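Local coordinates for protein short chain dehydrogenase (A0QTM2 homolog) (Mycobacterium thermoresistibile, PDB 3SC4) that probably catalyses the NAD(P)-dependent oxidation or reduction of a small-molecule substrate, at residues 142-147 / 234-239; 153-158 / 273-278; 199-204 / 213-218. All blocks are in the same frame, centred on the assembly; numbering follows the deposited sequence.

The three contacts lie in the C-terminal half of a Rossmann-type fold, whose parallel sheet runs in strand order 3-2-1-4-5-6-7. Contact 1 joins the start of strand 146-149 to the loop before strand 242-244. Contact 2 ties the loop that follows strand 146-149 to the chain beyond helix 245-252, so the two alternate along the sequence, with centres about 26 Å apart. Contact 3, within the connection from strand 190-195 to helix 222-232, is nested inside the loops closed by both. Its centre lies about 21 Å from that of contact 2 and about 32 Å from that of contact 1. Contact 1 thus lies where a strand begins, contacts 2 and 3 beyond the ends of strands.

Contact 1. Residues 142-147 / 234-239; sequences RDNPHI and KPSSYT
N144 reaches out of the loop that leads into strand 146-149 with both ends of its amide engaged. Its CB is 4.2 Å from S236 OG, only a marginal touch, and with CG anti to the backbone N (chi1 -175°) the amide is swung across to 234-239. CG lies 3.4 Å from K234 O, and from there the two tips divide. ND2 gives a hydrogen bond to K234 O at 2.8 Å, with the acceptor lying in the amide plane of N144 and an N-H...O angle of 156°. OD1 turns to S236, 3.0 Å from its OG and 2.9 Å from its N. The S236 hydroxyl also lies 3.1 Å from P145 O, so its one proton has two acceptors within reach. S236 OG further touches P145 CD at 3.4 Å. In this Rossmann-type fold the contact lies where strand 146-149 begins, beside the connection from helix 222-232 to strand 242-244. H146, already in the strand, sends NE2 to the same K234 O at 3.1 Å. That carbonyl is gripped by two donors, one from each side of its plane and neither on a lone pair, while it lies near the plane of the imidazole at its edge. As donor to this carbonyl, H146 probably carries a proton on NE2. Beyond K234 the chain folds into a type I turn, P235 to Y238, closed by Y238 N to P235 O. K234 CG lies above one face of the Y238 ring, toward its rim, and Y238 O receives a hydrogen bond from N192 of strand 190-195.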
ATOM      1  N   ARG B 142     -13.140 -21.169  15.097  1.00 40.70           N
ATOM      2  CA  ARG B 142     -12.750 -22.428  14.453  1.00 40.37           C
ATOM      3  C   ARG B 142     -11.504 -23.034  15.073  1.00 39.78           C
ATOM      4  O   ARG B 142     -10.848 -22.386  15.895  1.00 38.96           O
ATOM      5  CB  ARG B 142     -12.555 -22.214  12.953  1.00 39.64           C
ATOM      6  CG  ARG B 142     -13.668 -21.370  12.274  1.00 40.91           C
ATOM      7  CD  ARG B 142     -14.954 -22.121  12.133  1.00 41.71           C
ATOM      8  NE  ARG B 142     -14.782 -23.222  11.190  1.00 41.80           N
ATOM      9  CZ  ARG B 142     -15.681 -24.184  11.012  1.00 43.17           C
ATOM     10  NH1 ARG B 142     -15.443 -25.154  10.146  1.00 41.43           N
ATOM     11  NH2 ARG B 142     -16.825 -24.178  11.707  1.00 45.40           N
ATOM     12  N   ASP B 143     -11.181 -24.262  14.658  1.00 39.43           N
ATOM     13  CA  ASP B 143     -10.116 -25.031  15.296  1.00 40.25           C
ATOM     14  C   ASP B 143      -8.745 -24.413  15.062  1.00 38.46           C
ATOM     15  O   ASP B 143      -7.956 -24.262  16.005  1.00 39.66           O
ATOM     16  CB  ASP B 143     -10.124 -26.518  14.864  1.00 41.22           C
ATOM     17  CG  ASP B 143     -11.201 -27.345  15.596  1.00 45.16           C
ATOM     18  OD1 ASP B 143     -11.472 -28.480  15.158  1.00 48.37           O
ATOM     19  OD2 ASP B 143     -11.794 -26.866  16.598  1.00 47.04           O
ATOM     20  N   ASN B 144      -8.474 -24.022  13.830  1.00 35.82           N
ATOM     21  CA  ASN B 144      -7.149 -23.578  13.466  1.00 34.03           C
ATOM     22  C   ASN B 144      -7.174 -22.607  12.252  1.00 30.55           C
ATOM     23  O   ASN B 144      -6.591 -22.874  11.228  1.00 28.88           O
ATOM     24  CB  ASN B 144      -6.340 -24.848  13.170  1.00 35.14           C
ATOM     25  CG  ASN B 144      -4.894 -24.563  12.880  1.00 37.27           C
ATOM     26  OD1 ASN B 144      -4.240 -23.825  13.633  1.00 41.00           O
ATOM     27  ND2 ASN B 144      -4.374 -25.138  11.775  1.00 37.61           N
ATOM     28  N   PRO B 145      -7.851 -21.464  12.386  1.00 28.52           N
ATOM     29  CA  PRO B 145      -8.145 -20.608  11.225  1.00 26.76           C
ATOM     30  C   PRO B 145      -6.944 -19.861  10.637  1.00 24.84           C
ATOM     31  O   PRO B 145      -6.112 -19.349  11.388  1.00 24.45           O
ATOM     32  CB  PRO B 145      -9.157 -19.603  11.780  1.00 26.99           C
ATOM     33  CG  PRO B 145      -8.880 -19.589  13.260  1.00 28.04           C
ATOM     34  CD  PRO B 145      -8.473 -20.960  13.617  1.00 29.02           C
ATOM     35  N   HIS B 146      -6.895 -19.777   9.307  1.00 22.78           N
ATOM     36  CA  HIS B 146      -5.772 -19.191   8.595  1.00 21.38           C
ATOM     37  C   HIS B 146      -6.222 -18.243   7.518  1.00 20.18           C
ATOM     38  O   HIS B 146      -7.050 -18.606   6.689  1.00 19.87           O
ATOM     39  CB  HIS B 146      -4.957 -20.290   7.891  1.00 21.40           C
ATOM     40  CG  HIS B 146      -3.819 -20.797   8.702  1.00 21.79           C
ATOM     41  ND1 HIS B 146      -2.545 -20.286   8.583  1.00 20.38           N
ATOM     42  CD2 HIS B 146      -3.767 -21.740   9.673  1.00 22.77           C
ATOM     43  CE1 HIS B 146      -1.749 -20.908   9.435  1.00 23.16           C
ATOM     44  NE2 HIS B 146      -2.464 -21.794  10.108  1.00 24.05           N
ATOM     45  N   ILE B 147      -5.648 -17.045   7.497  1.00 18.89           N
ATOM     46  CA  ILE B 147      -5.717 -16.225   6.306  1.00 17.46           C
ATOM     47  C   ILE B 147      -4.377 -16.321   5.597  1.00 17.48           C
ATOM     48  O   ILE B 147      -3.347 -16.181   6.223  1.00 17.96           O
ATOM     49  CB  ILE B 147      -6.008 -14.781   6.614  1.00 16.37           C
ATOM     50  CG1 ILE B 147      -7.280 -14.679   7.479  1.00 16.45           C
ATOM     51  CG2 ILE B 147      -6.131 -14.037   5.294  1.00 13.00           C
ATOM     52  CD1 ILE B 147      -7.669 -13.251   7.959  1.00 10.40           C
ATOM     53  N   LYS B 234      -0.343 -25.459   9.795  1.00 30.49           N
ATOM     54  CA  LYS B 234       0.423 -25.042  10.976  1.00 31.55           C
ATOM     55  C   LYS B 234      -0.542 -24.526  12.031  1.00 31.75           C
ATOM     56  O   LYS B 234      -1.710 -24.272  11.734  1.00 31.02           O
ATOM     57  CB  LYS B 234       1.450 -23.961  10.643  1.00 31.08           C
ATOM     58  CG  LYS B 234       2.602 -24.431   9.792  1.00 32.94           C
ATOM     59  CD  LYS B 234       3.716 -25.138  10.568  1.00 37.58           C
ATOM     60  CE  LYS B 234       5.073 -24.926   9.871  1.00 39.61           C
ATOM     61  NZ  LYS B 234       5.933 -26.111   9.902  1.00 41.97           N
ATOM     62  N   PRO B 235      -0.070 -24.406  13.275  1.00 32.43           N
ATOM     63  CA  PRO B 235      -0.952 -23.822  14.270  1.00 33.15           C
ATOM     64  C   PRO B 235      -1.194 -22.337  13.986  1.00 32.24           C
ATOM     65  O   PRO B 235      -0.354 -21.670  13.357  1.00 32.75           O
ATOM     66  CB  PRO B 235      -0.208 -24.029  15.597  1.00 34.28           C
ATOM     67  CG  PRO B 235       1.158 -24.537  15.231  1.00 34.55           C
ATOM     68  CD  PRO B 235       1.062 -25.124  13.879  1.00 33.69           C
ATOM     69  N   SER B 236      -2.332 -21.829  14.439  1.00 31.60           N
ATOM     70  CA  SER B 236      -2.690 -20.434  14.216  1.00 30.54           C
ATOM     71  C   SER B 236      -1.714 -19.444  14.911  1.00 30.68           C
ATOM     72  O   SER B 236      -1.776 -18.237  14.669  1.00 30.39           O
ATOM     73  CB  SER B 236      -4.150 -20.195  14.640  1.00 31.02           C
ATOM     74  OG  SER B 236      -5.043 -20.934  13.810  1.00 28.90           O
ATOM     75  N   SER B 237      -0.809 -19.953  15.753  1.00 30.48           N
ATOM     76  CA  SER B 237       0.297 -19.147  16.287  1.00 29.67           C
ATOM     77  C   SER B 237       1.379 -18.867  15.217  1.00 28.15           C
ATOM     78  O   SER B 237       2.201 -17.967  15.359  1.00 27.56           O
ATOM     79  CB  SER B 237       0.914 -19.873  17.501  1.00 30.84           C
ATOM     80  OG  SER B 237       1.340 -21.182  17.151  1.00 30.84           O
ATOM     81  N   TYR B 238       1.403 -19.660  14.155  1.00 27.40           N
ATOM     82  CA  TYR B 238       2.349 -19.420  13.040  1.00 26.56           C
ATOM     83  C   TYR B 238       1.785 -18.311  12.151  1.00 24.30           C
ATOM     84  O   TYR B 238       1.023 -18.573  11.246  1.00 23.84           O
ATOM     85  CB  TYR B 238       2.511 -20.710  12.274  1.00 26.60           C
ATOM     86  CG  TYR B 238       3.488 -20.718  11.138  1.00 29.00           C
ATOM     87  CD1 TYR B 238       4.857 -20.943  11.368  1.00 32.96           C
ATOM     88  CD2 TYR B 238       3.051 -20.590   9.818  1.00 27.44           C
ATOM     89  CE1 TYR B 238       5.762 -21.013  10.305  1.00 32.71           C
ATOM     90  CE2 TYR B 238       3.939 -20.653   8.764  1.00 28.43           C
ATOM     91  CZ  TYR B 238       5.289 -20.870   9.007  1.00 31.62           C
ATOM     92  OH  TYR B 238       6.166 -20.922   7.958  1.00 32.40           O
ATOM     93  N   THR B 239       2.155 -17.075  12.449  1.00 23.53           N
ATOM     94  CA  THR B 239       1.434 -15.902  11.969  1.00 22.43           C
ATOM     95  C   THR B 239       2.392 -14.726  11.788  1.00 21.67           C
ATOM     96  O   THR B 239       3.483 -14.687  12.357  1.00 21.45           O
ATOM     97  CB  THR B 239       0.324 -15.518  12.968  1.00 23.02           C
ATOM     98  OG1 THR B 239      -0.587 -14.597  12.369  1.00 21.96           O
ATOM     99  CG2 THR B 239       0.930 -14.924  14.257  1.00 22.52           C
TER

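Contact 2. Residues 153-158 / 273-278; sequences PIRLEP and WVDSPN
R155 and D275 cross obliquely and meet in a salt bridge, with R155 NH2 2.8 Å from D275 OD2 and the N-H...O angle a nearly straight 168°. R155 NH1 makes a second, weak bond to the same oxygen at 3.3 Å, so one carboxylate oxygen takes both nitrogens. The planes of the groups stand 90° apart: OD2 lies in the guanidinium plane but is itself met from above the carboxylate plane. W273 O lies at the guanidinium edge, 3.5 Å from R155 NE.

One shell back, R155 CB approaches the W273 ring at CD1, 4.5 Å away, and the arginine chain, bent at chi2 and chi3, carries its head past that residue to D275. E157 OE1 stands 3.9 Å from R155 NH1, a long ion pair that makes R155 the centre of a three-residue network. W273 is held by NE1 bonding to W160 O, and its ring meets that of Y171 in helix 164-183; the Y171 hydroxyl is hydrogen-bonded to R155 O. W273 also packs on K170, which fits the lysine of the family's YxxxK motif, so the contact probably lies near the active site. Next to R155, I154 and L156 pack on L156 and I154 of the second subunit.

The single charge of R155, shared between close D275 and distant E157, would probably help keep D275 ionised and links the C-terminal region to 153-158.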
ATOM      1  N   PRO B 153       7.324 -10.709   0.260  1.00 15.43           N
ATOM      2  CA  PRO B 153       7.966  -9.961   1.350  1.00 15.83           C
ATOM      3  C   PRO B 153       8.229  -8.540   0.926  1.00 15.05           C
ATOM      4  O   PRO B 153       8.444  -8.289  -0.275  1.00 14.13           O
ATOM      5  CB  PRO B 153       9.329 -10.651   1.538  1.00 16.28           C
ATOM      6  CG  PRO B 153       9.251 -11.907   0.793  1.00 17.03           C
ATOM      7  CD  PRO B 153       8.220 -11.722  -0.305  1.00 15.97           C
ATOM      8  N   ILE B 154       8.209  -7.647   1.912  1.00 14.86           N
ATOM      9  CA  ILE B 154       8.435  -6.240   1.727  1.00 14.89           C
ATOM     10  C   ILE B 154       9.937  -6.073   1.693  1.00 17.05           C
ATOM     11  O   ILE B 154      10.618  -6.231   2.709  1.00 17.64           O
ATOM     12  CB  ILE B 154       7.880  -5.386   2.857  1.00 14.31           C
ATOM     13  CG1 ILE B 154       6.396  -5.707   3.137  1.00 14.38           C
ATOM     14  CG2 ILE B 154       8.109  -3.928   2.565  1.00 12.84           C
ATOM     15  CD1 ILE B 154       5.444  -5.435   2.034  1.00 12.03           C
ATOM     16  N   ARG B 155      10.433  -5.745   0.504  1.00 18.79           N
ATOM     17  CA  ARG B 155      11.845  -5.475   0.251  1.00 20.60           C
ATOM     18  C   ARG B 155      11.986  -3.978  -0.073  1.00 20.85           C
ATOM     19  O   ARG B 155      11.343  -3.474  -0.992  1.00 19.61           O
ATOM     20  CB  ARG B 155      12.287  -6.298  -0.957  1.00 21.65           C
ATOM     21  CG  ARG B 155      12.198  -7.826  -0.760  1.00 23.23           C
ATOM     22  CD  ARG B 155      13.520  -8.297  -0.219  1.00 28.09           C
ATOM     23  NE  ARG B 155      14.031  -9.358  -1.048  1.00 31.30           N
ATOM     24  CZ  ARG B 155      15.309  -9.647  -1.232  1.00 33.38           C
ATOM     25  NH1 ARG B 155      16.283  -8.951  -0.675  1.00 30.94           N
ATOM     26  NH2 ARG B 155      15.597 -10.676  -2.008  1.00 37.18           N
ATOM     27  N   LEU B 156      12.839  -3.289   0.677  1.00 22.01           N
ATOM     28  CA  LEU B 156      12.900  -1.828   0.663  1.00 22.84           C
ATOM     29  C   LEU B 156      14.137  -1.252  -0.004  1.00 24.76           C
ATOM     30  O   LEU B 156      14.257  -0.019  -0.130  1.00 25.37           O
ATOM     31  CB  LEU B 156      12.847  -1.300   2.100  1.00 22.56           C
ATOM     32  CG  LEU B 156      11.560  -1.598   2.870  1.00 21.76           C
ATOM     33  CD1 LEU B 156      11.706  -1.108   4.332  1.00 19.29           C
ATOM     34  CD2 LEU B 156      10.366  -0.960   2.160  1.00 17.14           C
ATOM     35  N   GLU B 157      15.054  -2.129  -0.410  1.00 26.18           N
ATOM     36  CA  GLU B 157      16.206  -1.708  -1.187  1.00 28.35           C
ATOM     37  C   GLU B 157      15.683  -1.158  -2.530  1.00 27.84           C
ATOM     38  O   GLU B 157      14.694  -1.655  -3.078  1.00 26.20           O
ATOM     39  CB  GLU B 157      17.193  -2.868  -1.416  1.00 29.57           C
ATOM     40  CG  GLU B 157      17.710  -3.560  -0.109  1.00 32.91           C
ATOM     41  CD  GLU B 157      16.786  -4.691   0.442  1.00 36.27           C
ATOM     42  OE1 GLU B 157      15.781  -5.093  -0.189  1.00 34.53           O
ATOM     43  OE2 GLU B 157      17.065  -5.175   1.556  1.00 42.93           O
ATOM     44  N   PRO B 158      16.314  -0.089  -3.028  1.00 28.86           N
ATOM     45  CA  PRO B 158      15.871   0.602  -4.252  1.00 28.72           C
ATOM     46  C   PRO B 158      15.500  -0.281  -5.446  1.00 28.03           C
ATOM     47  O   PRO B 158      14.501  -0.017  -6.112  1.00 26.95           O
ATOM     48  CB  PRO B 158      17.075   1.480  -4.586  1.00 29.56           C
ATOM     49  CG  PRO B 158      17.572   1.883  -3.226  1.00 30.22           C
ATOM     50  CD  PRO B 158      17.377   0.673  -2.334  1.00 29.69           C
ATOM     51  N   TRP B 273      11.050  -9.737  -6.592  1.00 19.42           N
ATOM     52  CA  TRP B 273      11.251  -9.634  -5.141  1.00 19.79           C
ATOM     53  C   TRP B 273      12.000 -10.818  -4.541  1.00 21.27           C
ATOM     54  O   TRP B 273      11.955 -11.031  -3.351  1.00 21.61           O
ATOM     55  CB  TRP B 273       9.916  -9.330  -4.383  1.00 18.74           C
ATOM     56  CG  TRP B 273       9.332  -8.045  -4.849  1.00 16.50           C
ATOM     57  CD1 TRP B 273       9.909  -6.824  -4.738  1.00 15.93           C
ATOM     58  CD2 TRP B 273       8.098  -7.843  -5.560  1.00 16.21           C
ATOM     59  NE1 TRP B 273       9.126  -5.868  -5.320  1.00 16.96           N
ATOM     60  CE2 TRP B 273       7.993  -6.453  -5.818  1.00 15.72           C
ATOM     61  CE3 TRP B 273       7.055  -8.684  -5.971  1.00 14.75           C
ATOM     62  CZ2 TRP B 273       6.901  -5.886  -6.501  1.00 11.09           C
ATOM     63  CZ3 TRP B 273       5.964  -8.110  -6.663  1.00 13.66           C
ATOM     64  CH2 TRP B 273       5.909  -6.714  -6.909  1.00 11.49           C
ATOM     65  N   VAL B 274      12.726 -11.552  -5.375  1.00 23.10           N
ATOM     66  CA  VAL B 274      13.467 -12.720  -4.940  1.00 24.28           C
ATOM     67  C   VAL B 274      14.866 -12.702  -5.531  1.00 26.56           C
ATOM     68  O   VAL B 274      15.056 -12.395  -6.721  1.00 26.96           O
ATOM     69  CB  VAL B 274      12.716 -13.998  -5.329  1.00 24.01           C
ATOM     70  CG1 VAL B 274      13.615 -15.238  -5.157  1.00 24.38           C
ATOM     71  CG2 VAL B 274      11.443 -14.107  -4.485  1.00 22.37           C
ATOM     72  N   ASP B 275      15.851 -13.022  -4.697  1.00 28.63           N
ATOM     73  CA  ASP B 275      17.267 -13.022  -5.138  1.00 30.99           C
ATOM     74  C   ASP B 275      17.672 -14.297  -5.840  1.00 30.74           C
ATOM     75  O   ASP B 275      18.509 -14.259  -6.717  1.00 32.42           O
ATOM     76  CB  ASP B 275      18.231 -12.811  -3.944  1.00 32.83           C
ATOM     77  CG  ASP B 275      18.290 -11.341  -3.460  1.00 35.32           C
ATOM     78  OD1 ASP B 275      18.326 -10.431  -4.342  1.00 39.67           O
ATOM     79  OD2 ASP B 275      18.313 -11.121  -2.210  1.00 35.77           O
ATOM     80  N   SER B 276      17.111 -15.429  -5.425  1.00 29.72           N
ATOM     81  CA  SER B 276      17.576 -16.740  -5.895  1.00 29.55           C
ATOM     82  C   SER B 276      16.441 -17.689  -6.159  1.00 27.48           C
ATOM     83  O   SER B 276      15.474 -17.703  -5.435  1.00 27.43           O
ATOM     84  CB  SER B 276      18.486 -17.405  -4.840  1.00 30.75           C
ATOM     85  OG  SER B 276      19.554 -16.552  -4.469  1.00 32.58           O
ATOM     86  N   PRO B 277      16.581 -18.541  -7.166  1.00 27.13           N
ATOM     87  CA  PRO B 277      15.515 -19.499  -7.451  1.00 26.09           C
ATOM     88  C   PRO B 277      15.343 -20.586  -6.392  1.00 25.54           C
ATOM     89  O   PRO B 277      14.274 -21.171  -6.311  1.00 24.33           O
ATOM     90  CB  PRO B 277      15.936 -20.094  -8.791  1.00 26.93           C
ATOM     91  CG  PRO B 277      17.412 -19.922  -8.809  1.00 27.93           C
ATOM     92  CD  PRO B 277      17.728 -18.687  -8.084  1.00 27.56           C
ATOM     93  N   ASN B 278      16.366 -20.833  -5.578  1.00 26.43           N
ATOM     94  CA  ASN B 278      16.289 -21.837  -4.510  1.00 26.84           C
ATOM     95  C   ASN B 278      16.628 -21.252  -3.154  1.00 27.75           C
ATOM     96  O   ASN B 278      17.270 -20.207  -3.068  1.00 28.35           O
ATOM     97  CB  ASN B 278      17.206 -23.008  -4.802  1.00 27.19           C
ATOM     98  CG  ASN B 278      16.768 -23.793  -6.015  1.00 26.39           C
ATOM     99  OD1 ASN B 278      15.586 -23.986  -6.249  1.00 24.55           O
ATOM    100  ND2 ASN B 278      17.723 -24.261  -6.785  1.00 25.58           N
TER

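Contact 3. Residues 199-204 / 213-218; sequences TVATAA and EAMARS
A201 points its methyl group toward the opposite segment, and here the apolar packing is tight: A201 CB lies 3.7 Å from M215 CB and equally near M215 CG. S218 CB flanks the same methyl at 3.9 Å. The methionine, bent at chi2 (-77°) and chi3 (88°), then leads its sulfur end away from 199-204 to rest on V205, Q206 and L209 of helix 203-209. Toward T199 the contact turns polar and more exposed. T199 OG1, set between its backbone N and carbonyl carbon (chi1 48°), reaches S218 OG at 2.9 Å, a hydrogen bond in which either hydroxyl could donate. S218 is buried, its CB 3.4 Å from T199 O, whereas T199 lies at the surface together with R217, whose chain heads off from the contact. A type I turn from M215 to S218, closed by S218 N to M215 O at 3.1 Å, brings both M215 and S218 to face this side. T202 takes the N-cap position of helix 203-209, and the contact closes the chain around that short helix, between strand 190-195 and helix 222-232; backbone hydrogen bonds join T199 and A201 with R219, just past 213-218.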
ATOM      1  N   THR B 199       9.256 -17.846 -11.439  1.00 19.93           N
ATOM      2  CA  THR B 199       7.990 -17.651 -12.136  1.00 20.45           C
ATOM      3  C   THR B 199       7.315 -19.003 -12.164  1.00 20.96           C
ATOM      4  O   THR B 199       7.989 -20.013 -12.223  1.00 21.50           O
ATOM      5  CB  THR B 199       8.177 -17.188 -13.575  1.00 20.65           C
ATOM      6  OG1 THR B 199       9.155 -18.023 -14.219  1.00 22.79           O
ATOM      7  CG2 THR B 199       8.663 -15.785 -13.578  1.00 21.34           C
ATOM      8  N   VAL B 200       5.991 -19.000 -12.116  1.00 21.42           N
ATOM      9  CA  VAL B 200       5.187 -20.214 -12.208  1.00 21.83           C
ATOM     10  C   VAL B 200       4.454 -20.269 -13.531  1.00 21.83           C
ATOM     11  O   VAL B 200       3.673 -19.377 -13.841  1.00 22.09           O
ATOM     12  CB  VAL B 200       4.123 -20.277 -11.087  1.00 21.48           C
ATOM     13  CG1 VAL B 200       3.264 -21.507 -11.286  1.00 21.43           C
ATOM     14  CG2 VAL B 200       4.797 -20.295  -9.711  1.00 19.88           C
ATOM     15  N   ALA B 201       4.709 -21.317 -14.305  1.00 22.68           N
ATOM     16  CA  ALA B 201       4.090 -21.492 -15.624  1.00 22.43           C
ATOM     17  C   ALA B 201       2.735 -22.173 -15.450  1.00 22.28           C
ATOM     18  O   ALA B 201       2.632 -23.210 -14.825  1.00 23.08           O
ATOM     19  CB  ALA B 201       4.985 -22.316 -16.521  1.00 22.75           C
ATOM     20  N   THR B 202       1.690 -21.567 -15.975  1.00 22.00           N
ATOM     21  CA  THR B 202       0.354 -22.112 -15.859  1.00 21.98           C
ATOM     22  C   THR B 202      -0.130 -22.368 -17.268  1.00 22.55           C
ATOM     23  O   THR B 202       0.505 -21.946 -18.229  1.00 23.21           O
ATOM     24  CB  THR B 202      -0.553 -21.124 -15.154  1.00 21.25           C
ATOM     25  OG1 THR B 202      -0.716 -19.971 -15.979  1.00 22.30           O
ATOM     26  CG2 THR B 202       0.076 -20.690 -13.854  1.00 19.20           C
ATOM     27  N   ALA B 203      -1.240 -23.075 -17.402  1.00 23.14           N
ATOM     28  CA  ALA B 203      -1.825 -23.332 -18.722  1.00 23.63           C
ATOM     29  C   ALA B 203      -2.086 -22.001 -19.478  1.00 23.36           C
ATOM     30  O   ALA B 203      -1.889 -21.912 -20.683  1.00 24.51           O
ATOM     31  CB  ALA B 203      -3.099 -24.139 -18.588  1.00 23.12           C
ATOM     32  N   ALA B 204      -2.525 -20.972 -18.775  1.00 22.28           N
ATOM     33  CA  ALA B 204      -2.727 -19.684 -19.418  1.00 22.26           C
ATOM     34  C   ALA B 204      -1.492 -19.223 -20.203  1.00 22.67           C
ATOM     35  O   ALA B 204      -1.641 -18.595 -21.252  1.00 23.55           O
ATOM     36  CB  ALA B 204      -3.087 -18.648 -18.407  1.00 21.44           C
ATOM     37  N   GLU B 213       4.962 -25.761 -25.288  1.00 56.01           N
ATOM     38  CA  GLU B 213       6.407 -25.582 -25.030  1.00 55.85           C
ATOM     39  C   GLU B 213       6.830 -25.549 -23.544  1.00 53.85           C
ATOM     40  O   GLU B 213       6.068 -25.142 -22.663  1.00 52.49           O
ATOM     41  CB  GLU B 213       6.887 -24.295 -25.694  1.00 56.38           C
ATOM     42  CG  GLU B 213       8.322 -24.362 -26.184  1.00 58.36           C
ATOM     43  CD  GLU B 213       8.681 -23.123 -26.949  1.00 59.66           C
ATOM     44  OE1 GLU B 213       8.507 -22.038 -26.350  1.00 60.27           O
ATOM     45  OE2 GLU B 213       9.100 -23.226 -28.128  1.00 60.08           O
ATOM     46  N   ALA B 214       8.075 -25.970 -23.317  1.00 53.02           N
ATOM     47  CA  ALA B 214       8.635 -26.177 -21.992  1.00 51.46           C
ATOM     48  C   ALA B 214       9.071 -24.834 -21.459  1.00 49.53           C
ATOM     49  O   ALA B 214       9.786 -24.094 -22.148  1.00 49.99           O
ATOM     50  CB  ALA B 214       9.838 -27.123 -22.067  1.00 52.54           C
ATOM     51  N   MET B 215       8.624 -24.510 -20.251  1.00 46.68           N
ATOM     52  CA  MET B 215       9.013 -23.257 -19.618  1.00 44.87           C
ATOM     53  C   MET B 215      10.161 -23.600 -18.681  1.00 43.15           C
ATOM     54  O   MET B 215       9.961 -23.836 -17.501  1.00 42.38           O
ATOM     55  CB  MET B 215       7.812 -22.627 -18.893  1.00 43.96           C
ATOM     56  CG  MET B 215       6.649 -22.268 -19.840  1.00 44.66           C
ATOM     57  SD  MET B 215       6.937 -20.753 -20.791  1.00 46.64           S
ATOM     58  CE  MET B 215       7.793 -21.337 -22.241  1.00 46.73           C
ATOM     59  N   ALA B 216      11.362 -23.643 -19.245  1.00 42.08           N
ATOM     60  CA  ALA B 216      12.511 -24.284 -18.615  1.00 41.09           C
ATOM     61  C   ALA B 216      12.984 -23.503 -17.408  1.00 39.14           C
ATOM     62  O   ALA B 216      13.539 -24.068 -16.482  1.00 38.89           O
ATOM     63  CB  ALA B 216      13.659 -24.457 -19.626  1.00 42.12           C
ATOM     64  N   ARG B 217      12.737 -22.204 -17.408  1.00 37.02           N
ATOM     65  CA  ARG B 217      13.145 -21.362 -16.297  1.00 35.94           C
ATOM     66  C   ARG B 217      12.099 -21.266 -15.182  1.00 32.67           C
ATOM     67  O   ARG B 217      12.278 -20.507 -14.258  1.00 31.42           O
ATOM     68  CB  ARG B 217      13.472 -19.946 -16.815  1.00 36.89           C
ATOM     69  CG  ARG B 217      14.503 -19.894 -17.979  1.00 40.90           C
ATOM     70  CD  ARG B 217      15.328 -18.587 -17.963  1.00 44.15           C
ATOM     71  NE  ARG B 217      16.555 -18.714 -17.165  1.00 46.35           N
ATOM     72  CZ  ARG B 217      17.094 -17.758 -16.401  1.00 48.90           C
ATOM     73  NH1 ARG B 217      16.538 -16.559 -16.275  1.00 48.27           N
ATOM     74  NH2 ARG B 217      18.208 -18.009 -15.729  1.00 52.41           N
ATOM     75  N   SER B 218      11.014 -22.032 -15.274  1.00 30.83           N
ATOM     76  CA  SER B 218       9.847 -21.850 -14.405  1.00 28.87           C
ATOM     77  C   SER B 218       9.536 -23.091 -13.591  1.00 28.14           C
ATOM     78  O   SER B 218      10.098 -24.159 -13.825  1.00 29.04           O
ATOM     79  CB  SER B 218       8.618 -21.492 -15.242  1.00 28.29           C
ATOM     80  OG  SER B 218       8.812 -20.280 -15.939  1.00 27.72           O
TER